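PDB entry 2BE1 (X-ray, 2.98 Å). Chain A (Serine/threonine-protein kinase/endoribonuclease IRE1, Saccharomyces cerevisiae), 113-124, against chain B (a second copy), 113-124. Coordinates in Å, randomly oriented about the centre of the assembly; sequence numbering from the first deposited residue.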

ATOM      1  N   LYS A 113       9.320  16.398  10.466  1.00 64.17           N
ATOM      2  CA  LYS A 113       8.339  15.304  10.499  1.00 60.07           C
ATOM      3  C   LYS A 113       8.847  14.015   9.767  1.00 56.93           C
ATOM      4  O   LYS A 113       9.787  14.046   8.951  1.00 55.98           O
ATOM      5  CB  LYS A 113       7.006  15.760   9.872  1.00 60.21           C
ATOM      6  CG  LYS A 113       6.135  16.645  10.723  1.00 61.26           C
ATOM      7  CD  LYS A 113       6.353  18.106  10.358  1.00 64.53           C
ATOM      8  CE  LYS A 113       5.856  19.103  11.429  1.00 64.31           C
ATOM      9  NZ  LYS A 113       6.981  20.124  11.599  1.00 65.45           N
ATOM     10  N   VAL A 114       8.209  12.887  10.083  1.00 53.18           N
ATOM     11  CA  VAL A 114       8.377  11.629   9.346  1.00 49.62           C
ATOM     12  C   VAL A 114       7.027  10.927   9.089  1.00 47.13           C
ATOM     13  O   VAL A 114       6.267  10.674  10.025  1.00 46.64           O
ATOM     14  CB  VAL A 114       9.433  10.686  10.025  1.00 49.69           C
ATOM     15  CG1 VAL A 114       9.081  10.350  11.416  1.00 49.92           C
ATOM     16  CG2 VAL A 114       9.537   9.407   9.284  1.00 50.12           C
ATOM     17  N   TYR A 115       6.735  10.643   7.822  1.00 44.20           N
ATOM     18  CA  TYR A 115       5.422  10.110   7.408  1.00 41.83           C
ATOM     19  C   TYR A 115       5.509   8.641   7.100  1.00 39.97           C
ATOM     20  O   TYR A 115       6.105   8.237   6.117  1.00 39.71           O
ATOM     21  CB  TYR A 115       4.904  10.818   6.169  1.00 41.93           C
ATOM     22  CG  TYR A 115       4.732  12.302   6.354  1.00 43.00           C
ATOM     23  CD1 TYR A 115       5.833  13.129   6.551  1.00 44.18           C
ATOM     24  CD2 TYR A 115       3.459  12.904   6.320  1.00 44.16           C
ATOM     25  CE1 TYR A 115       5.685  14.525   6.709  1.00 45.25           C
ATOM     26  CE2 TYR A 115       3.292  14.293   6.471  1.00 43.13           C
ATOM     27  CZ  TYR A 115       4.427  15.090   6.660  1.00 44.44           C
ATOM     28  OH  TYR A 115       4.367  16.450   6.814  1.00 45.51           O
ATOM     29  N   THR A 116       4.935   7.836   7.968  1.00 37.78           N
ATOM     30  CA  THR A 116       4.888   6.423   7.741  1.00 35.81           C
ATOM     31  C   THR A 116       3.479   6.041   7.423  1.00 35.54           C
ATOM     32  O   THR A 116       2.529   6.524   8.018  1.00 35.37           O
ATOM     33  CB  THR A 116       5.333   5.631   8.925  1.00 34.82           C
ATOM     34  OG1 THR A 116       4.446   5.865  10.010  1.00 34.46           O
ATOM     35  CG2 THR A 116       6.632   6.071   9.307  1.00 34.53           C
ATOM     36  N   GLY A 117       3.340   5.150   6.463  1.00 35.85           N
ATOM     37  CA  GLY A 117       1.999   4.751   6.018  1.00 35.35           C
ATOM     38  C   GLY A 117       1.565   3.315   6.275  1.00 34.31           C
ATOM     39  O   GLY A 117       2.206   2.584   7.058  1.00 35.10           O
ATOM     40  N   SER A 118       0.478   2.918   5.606  1.00 32.74           N
ATOM     41  CA  SER A 118      -0.056   1.600   5.754  1.00 31.81           C
ATOM     42  C   SER A 118      -1.363   1.573   5.042  1.00 31.93           C
ATOM     43  O   SER A 118      -2.236   2.442   5.235  1.00 32.04           O
ATOM     44  CB  SER A 118      -0.201   1.278   7.237  1.00 31.43           C
ATOM     45  OG  SER A 118      -1.370   0.566   7.470  1.00 32.09           O
ATOM     46  N   MET A 119      -1.501   0.565   4.209  1.00 32.35           N
ATOM     47  CA  MET A 119      -2.709   0.444   3.451  1.00 33.43           C
ATOM     48  C   MET A 119      -3.122  -1.007   3.384  1.00 32.78           C
ATOM     49  O   MET A 119      -2.299  -1.815   3.019  1.00 33.33           O
ATOM     50  CB  MET A 119      -2.421   0.954   2.065  1.00 34.19           C
ATOM     51  CG  MET A 119      -3.567   0.719   1.136  1.00 38.39           C
ATOM     52  SD  MET A 119      -3.501  -0.809   0.179  1.00 42.73           S
ATOM     53  CE  MET A 119      -4.159  -0.163  -1.382  1.00 40.56           C
ATOM     54  N   ARG A 120      -4.360  -1.361   3.735  1.00 32.14           N
ATOM     55  CA  ARG A 120      -4.783  -2.782   3.655  1.00 31.66           C
ATOM     56  C   ARG A 120      -5.961  -3.010   2.772  1.00 31.55           C
ATOM     57  O   ARG A 120      -6.874  -2.199   2.665  1.00 32.54           O
ATOM     58  CB  ARG A 120      -5.284  -3.363   4.971  1.00 31.12           C
ATOM     59  CG  ARG A 120      -4.488  -3.175   6.135  1.00 33.00           C
ATOM     60  CD  ARG A 120      -5.035  -4.113   7.199  1.00 36.55           C
ATOM     61  NE  ARG A 120      -6.274  -3.688   7.890  1.00 37.44           N
ATOM     62  CZ  ARG A 120      -6.450  -2.535   8.556  1.00 38.80           C
ATOM     63  NH1 ARG A 120      -7.632  -2.330   9.149  1.00 37.23           N
ATOM     64  NH2 ARG A 120      -5.481  -1.565   8.593  1.00 37.58           N
ATOM     65  N   THR A 121      -6.051  -4.230   2.305  1.00 31.21           N
ATOM     66  CA  THR A 121      -7.181  -4.605   1.510  1.00 30.29           C
ATOM     67  C   THR A 121      -7.982  -5.700   2.272  1.00 30.11           C
ATOM     68  O   THR A 121      -7.369  -6.514   3.016  1.00 30.00           O
ATOM     69  CB  THR A 121      -6.593  -5.008   0.131  1.00 30.21           C
ATOM     70  OG1 THR A 121      -6.771  -3.916  -0.790  1.00 29.27           O
ATOM     71  CG2 THR A 121      -7.205  -6.287  -0.387  1.00 29.50           C
ATOM     72  N   ILE A 122      -9.320  -5.667   2.120  1.00 29.64           N
ATOM     73  CA  ILE A 122     -10.266  -6.699   2.610  1.00 29.79           C
ATOM     74  C   ILE A 122     -11.434  -7.059   1.628  1.00 30.58           C
ATOM     75  O   ILE A 122     -11.913  -6.223   0.872  1.00 30.94           O
ATOM     76  CB  ILE A 122     -10.886  -6.288   3.938  1.00 29.42           C
ATOM     77  CG1 ILE A 122      -9.998  -6.652   5.094  1.00 30.08           C
ATOM     78  CG2 ILE A 122     -12.129  -7.069   4.217  1.00 29.63           C
ATOM     79  CD1 ILE A 122     -10.774  -6.611   6.454  1.00 33.95           C
ATOM     80  N   MET A 123     -11.930  -8.291   1.669  1.00 31.37           N
ATOM     81  CA  MET A 123     -13.125  -8.632   0.911  1.00 32.13           C
ATOM     82  C   MET A 123     -14.146  -9.331   1.802  1.00 32.47           C
ATOM     83  O   MET A 123     -13.786 -10.180   2.602  1.00 32.77           O
ATOM     84  CB  MET A 123     -12.757  -9.553  -0.234  1.00 32.51           C
ATOM     85  CG  MET A 123     -13.702  -9.477  -1.397  1.00 33.35           C
ATOM     86  SD  MET A 123     -12.858  -8.736  -2.807  1.00 36.79           S
ATOM     87  CE  MET A 123     -14.237  -8.145  -3.727  1.00 35.38           C
ATOM     88  N   TYR A 124     -15.418  -8.967   1.670  1.00 32.85           N
ATOM     89  CA  TYR A 124     -16.502  -9.615   2.413  1.00 33.06           C
ATOM     90  C   TYR A 124     -17.463 -10.151   1.410  1.00 34.34           C
ATOM     91  O   TYR A 124     -17.690  -9.522   0.363  1.00 34.55           O
ATOM     92  CB  TYR A 124     -17.291  -8.621   3.234  1.00 32.31           C
ATOM     93  CG  TYR A 124     -16.533  -7.959   4.340  1.00 31.72           C
ATOM     94  CD1 TYR A 124     -15.920  -6.723   4.128  1.00 30.20           C
ATOM     95  CD2 TYR A 124     -16.447  -8.545   5.606  1.00 30.17           C
ATOM     96  CE1 TYR A 124     -15.209  -6.097   5.122  1.00 31.20           C
ATOM     97  CE2 TYR A 124     -15.752  -7.920   6.628  1.00 30.37           C
ATOM     98  CZ  TYR A 124     -15.129  -6.685   6.380  1.00 32.19           C
ATOM     99  OH  TYR A 124     -14.403  -6.028   7.377  1.00 33.05           O
TER
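Chain B (113-124) KVYTGSMRTIMY

How does chain B run against chain A? Both copies form a strand at 113-116, pass through a glycine and resume as strand 118-124. The two 118-124 strands pair antiparallel, at 171°, their axes approaching to 4.7 Å, with B:Met119 facing A:Met119 at the centre.

Where does the first strand of chain B touch? B:Lys113 is out of reach, but B:Val114 points toward chain A, its CG2 lying 3.8 Å from A:Met123 CB in an apolar contact. B:Tyr115 turns away. B:Thr116 CA then meets A:Thr121 CG2 at 3.3 Å, and the same methyl lies 3.0 Å from B:Gly117 N.

What joins the backbones? B:Gly117 O accepts a hydrogen bond from A:Thr121 N at 3.1 Å. B:Ser118 and A:Arg120 form a non-hydrogen-bonded pair, so their CA atoms close to 4.1 Å; B:Ser118 CA also makes a CA-H...O contact with A:Met119 O at 3.4 Å. The methionine backbones exchange hydrogen bonds, B:Met119 N to A:Met119 O, 3.0 Å, and A:Met119 N to B:Met119 O, 2.9 Å, and their CA atoms stand 5.4 Å apart.

How does the contact finish? The same contacts recur in reverse order with the chains exchanged. B:Arg120 CA sits 4.1 Å from A:Ser118 CA, B:Thr121 N donates to A:Gly117 O at 3.3 Å, B:Ile122 points away, and B:Met123 CB packs 3.9 Å from A:Val114 CG2; B:Tyr124 lies beyond reach.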

ATOM      1  N   LYS B 113     -10.633 -17.797  -6.444  1.00 64.13           N
ATOM      2  CA  LYS B 113      -9.678 -17.232  -5.493  1.00 60.12           C
ATOM      3  C   LYS B 113     -10.079 -15.801  -5.070  1.00 57.16           C
ATOM      4  O   LYS B 113     -10.868 -15.126  -5.759  1.00 56.41           O
ATOM      5  CB  LYS B 113      -8.274 -17.185  -6.108  1.00 60.46           C
ATOM      6  CG  LYS B 113      -7.437 -18.460  -5.997  1.00 61.38           C
ATOM      7  CD  LYS B 113      -7.331 -19.155  -7.353  1.00 64.56           C
ATOM      8  CE  LYS B 113      -7.023 -20.688  -7.269  1.00 64.25           C
ATOM      9  NZ  LYS B 113      -8.143 -21.450  -8.036  1.00 65.66           N
ATOM     10  N   VAL B 114      -9.527 -15.358  -3.930  1.00 53.35           N
ATOM     11  CA  VAL B 114      -9.652 -13.980  -3.423  1.00 49.65           C
ATOM     12  C   VAL B 114      -8.314 -13.432  -2.854  1.00 47.16           C
ATOM     13  O   VAL B 114      -7.777 -13.877  -1.826  1.00 46.48           O
ATOM     14  CB  VAL B 114     -10.892 -13.769  -2.456  1.00 49.62           C
ATOM     15  CG1 VAL B 114     -10.758 -14.521  -1.167  1.00 49.71           C
ATOM     16  CG2 VAL B 114     -11.072 -12.322  -2.123  1.00 50.02           C
ATOM     17  N   TYR B 115      -7.808 -12.431  -3.550  1.00 44.29           N
ATOM     18  CA  TYR B 115      -6.550 -11.798  -3.238  1.00 41.90           C
ATOM     19  C   TYR B 115      -6.657 -10.529  -2.405  1.00 40.15           C
ATOM     20  O   TYR B 115      -6.964  -9.452  -2.943  1.00 39.73           O
ATOM     21  CB  TYR B 115      -5.954 -11.347  -4.533  1.00 42.21           C
ATOM     22  CG  TYR B 115      -5.685 -12.439  -5.496  1.00 43.08           C
ATOM     23  CD1 TYR B 115      -6.717 -13.136  -6.069  1.00 43.95           C
ATOM     24  CD2 TYR B 115      -4.354 -12.766  -5.869  1.00 44.17           C
ATOM     25  CE1 TYR B 115      -6.445 -14.149  -6.985  1.00 45.38           C
ATOM     26  CE2 TYR B 115      -4.069 -13.758  -6.789  1.00 43.17           C
ATOM     27  CZ  TYR B 115      -5.118 -14.445  -7.349  1.00 44.33           C
ATOM     28  OH  TYR B 115      -4.850 -15.443  -8.257  1.00 45.35           O
ATOM     29  N   THR B 116      -6.347 -10.645  -1.118  1.00 37.95           N
ATOM     30  CA  THR B 116      -6.357  -9.511  -0.216  1.00 35.83           C
ATOM     31  C   THR B 116      -4.954  -9.144   0.186  1.00 35.49           C
ATOM     32  O   THR B 116      -4.177  -9.956   0.689  1.00 35.11           O
ATOM     33  CB  THR B 116      -7.063  -9.839   1.052  1.00 35.22           C
ATOM     34  OG1 THR B 116      -6.300 -10.840   1.746  1.00 35.06           O
ATOM     35  CG2 THR B 116      -8.422 -10.404   0.751  1.00 35.06           C
ATOM     36  N   GLY B 117      -4.660  -7.869   0.029  1.00 35.89           N
ATOM     37  CA  GLY B 117      -3.303  -7.344   0.237  1.00 35.17           C
ATOM     38  C   GLY B 117      -3.131  -6.525   1.491  1.00 34.18           C
ATOM     39  O   GLY B 117      -4.020  -6.534   2.374  1.00 34.83           O
ATOM     40  N   SER B 118      -1.986  -5.832   1.551  1.00 32.58           N
ATOM     41  CA  SER B 118      -1.527  -5.115   2.733  1.00 31.67           C
ATOM     42  C   SER B 118      -0.110  -4.706   2.454  1.00 32.09           C
ATOM     43  O   SER B 118       0.735  -5.527   2.092  1.00 32.54           O
ATOM     44  CB  SER B 118      -1.617  -5.999   3.986  1.00 31.26           C
ATOM     45  OG  SER B 118      -0.524  -5.901   4.873  1.00 31.78           O
ATOM     46  N   MET B 119       0.154  -3.425   2.637  1.00 32.69           N
ATOM     47  CA  MET B 119       1.460  -2.853   2.445  1.00 33.31           C
ATOM     48  C   MET B 119       1.719  -1.832   3.578  1.00 32.55           C
ATOM     49  O   MET B 119       0.877  -0.974   3.840  1.00 32.90           O
ATOM     50  CB  MET B 119       1.426  -2.214   1.074  1.00 34.15           C
ATOM     51  CG  MET B 119       2.609  -1.365   0.764  1.00 38.43           C
ATOM     52  SD  MET B 119       2.349   0.373   1.220  1.00 42.91           S
ATOM     53  CE  MET B 119       3.303   1.175  -0.104  1.00 40.97           C
ATOM     54  N   ARG B 120       2.835  -1.941   4.282  1.00 31.74           N
ATOM     55  CA  ARG B 120       3.154  -0.947   5.293  1.00 31.31           C
ATOM     56  C   ARG B 120       4.421  -0.264   4.997  1.00 31.38           C
ATOM     57  O   ARG B 120       5.300  -0.775   4.325  1.00 32.28           O
ATOM     58  CB  ARG B 120       3.457  -1.549   6.620  1.00 30.87           C
ATOM     59  CG  ARG B 120       2.471  -2.458   7.128  1.00 33.20           C
ATOM     60  CD  ARG B 120       2.732  -2.689   8.632  1.00 36.51           C
ATOM     61  NE  ARG B 120       3.861  -3.584   8.932  1.00 37.46           N
ATOM     62  CZ  ARG B 120       3.941  -4.881   8.560  1.00 38.92           C
ATOM     63  NH1 ARG B 120       5.038  -5.571   8.933  1.00 37.72           N
ATOM     64  NH2 ARG B 120       2.965  -5.493   7.811  1.00 36.94           N
ATOM     65  N   THR B 121       4.575   0.864   5.642  1.00 31.02           N
ATOM     66  CA  THR B 121       5.783   1.643   5.526  1.00 30.19           C
ATOM     67  C   THR B 121       6.407   1.809   6.936  1.00 30.08           C
ATOM     68  O   THR B 121       5.674   1.820   7.921  1.00 30.21           O
ATOM     69  CB  THR B 121       5.369   2.946   4.860  1.00 29.94           C
ATOM     70  OG1 THR B 121       5.867   2.934   3.531  1.00 29.41           O
ATOM     71  CG2 THR B 121       5.913   4.108   5.559  1.00 29.49           C
ATOM     72  N   ILE B 122       7.735   1.898   7.030  1.00 29.78           N
ATOM     73  CA  ILE B 122       8.470   2.099   8.287  1.00 29.99           C
ATOM     74  C   ILE B 122       9.735   2.933   8.052  1.00 30.86           C
ATOM     75  O   ILE B 122      10.333   2.889   6.956  1.00 31.52           O
ATOM     76  CB  ILE B 122       8.940   0.774   8.859  1.00 29.60           C
ATOM     77  CG1 ILE B 122       7.884   0.186   9.777  1.00 30.07           C
ATOM     78  CG2 ILE B 122      10.206   0.955   9.682  1.00 29.67           C
ATOM     79  CD1 ILE B 122       8.443  -0.922  10.756  1.00 33.21           C
ATOM     80  N   MET B 123      10.180   3.663   9.072  1.00 31.56           N
ATOM     81  CA  MET B 123      11.467   4.382   8.981  1.00 32.36           C
ATOM     82  C   MET B 123      12.322   4.065  10.208  1.00 32.71           C
ATOM     83  O   MET B 123      11.783   3.991  11.323  1.00 32.87           O
ATOM     84  CB  MET B 123      11.238   5.889   8.889  1.00 32.31           C
ATOM     85  CG  MET B 123      12.332   6.594   8.173  1.00 33.36           C
ATOM     86  SD  MET B 123      11.743   7.174   6.577  1.00 36.93           S
ATOM     87  CE  MET B 123      13.303   7.428   5.722  1.00 35.09           C
ATOM     88  N   TYR B 124      13.628   3.857  10.015  1.00 32.75           N
ATOM     89  CA  TYR B 124      14.525   3.677  11.139  1.00 32.83           C
ATOM     90  C   TYR B 124      15.524   4.737  10.994  1.00 34.18           C
ATOM     91  O   TYR B 124      15.848   5.084   9.864  1.00 34.71           O
ATOM     92  CB  TYR B 124      15.264   2.375  11.031  1.00 32.10           C
ATOM     93  CG  TYR B 124      14.384   1.186  11.158  1.00 31.51           C
ATOM     94  CD1 TYR B 124      13.869   0.583  10.034  1.00 30.15           C
ATOM     95  CD2 TYR B 124      14.052   0.657  12.416  1.00 30.48           C
ATOM     96  CE1 TYR B 124      13.028  -0.508  10.127  1.00 31.58           C
ATOM     97  CE2 TYR B 124      13.192  -0.452  12.545  1.00 30.50           C
ATOM     98  CZ  TYR B 124      12.670  -1.028  11.376  1.00 32.52           C
ATOM     99  OH  TYR B 124      11.799  -2.124  11.399  1.00 33.12           O
TER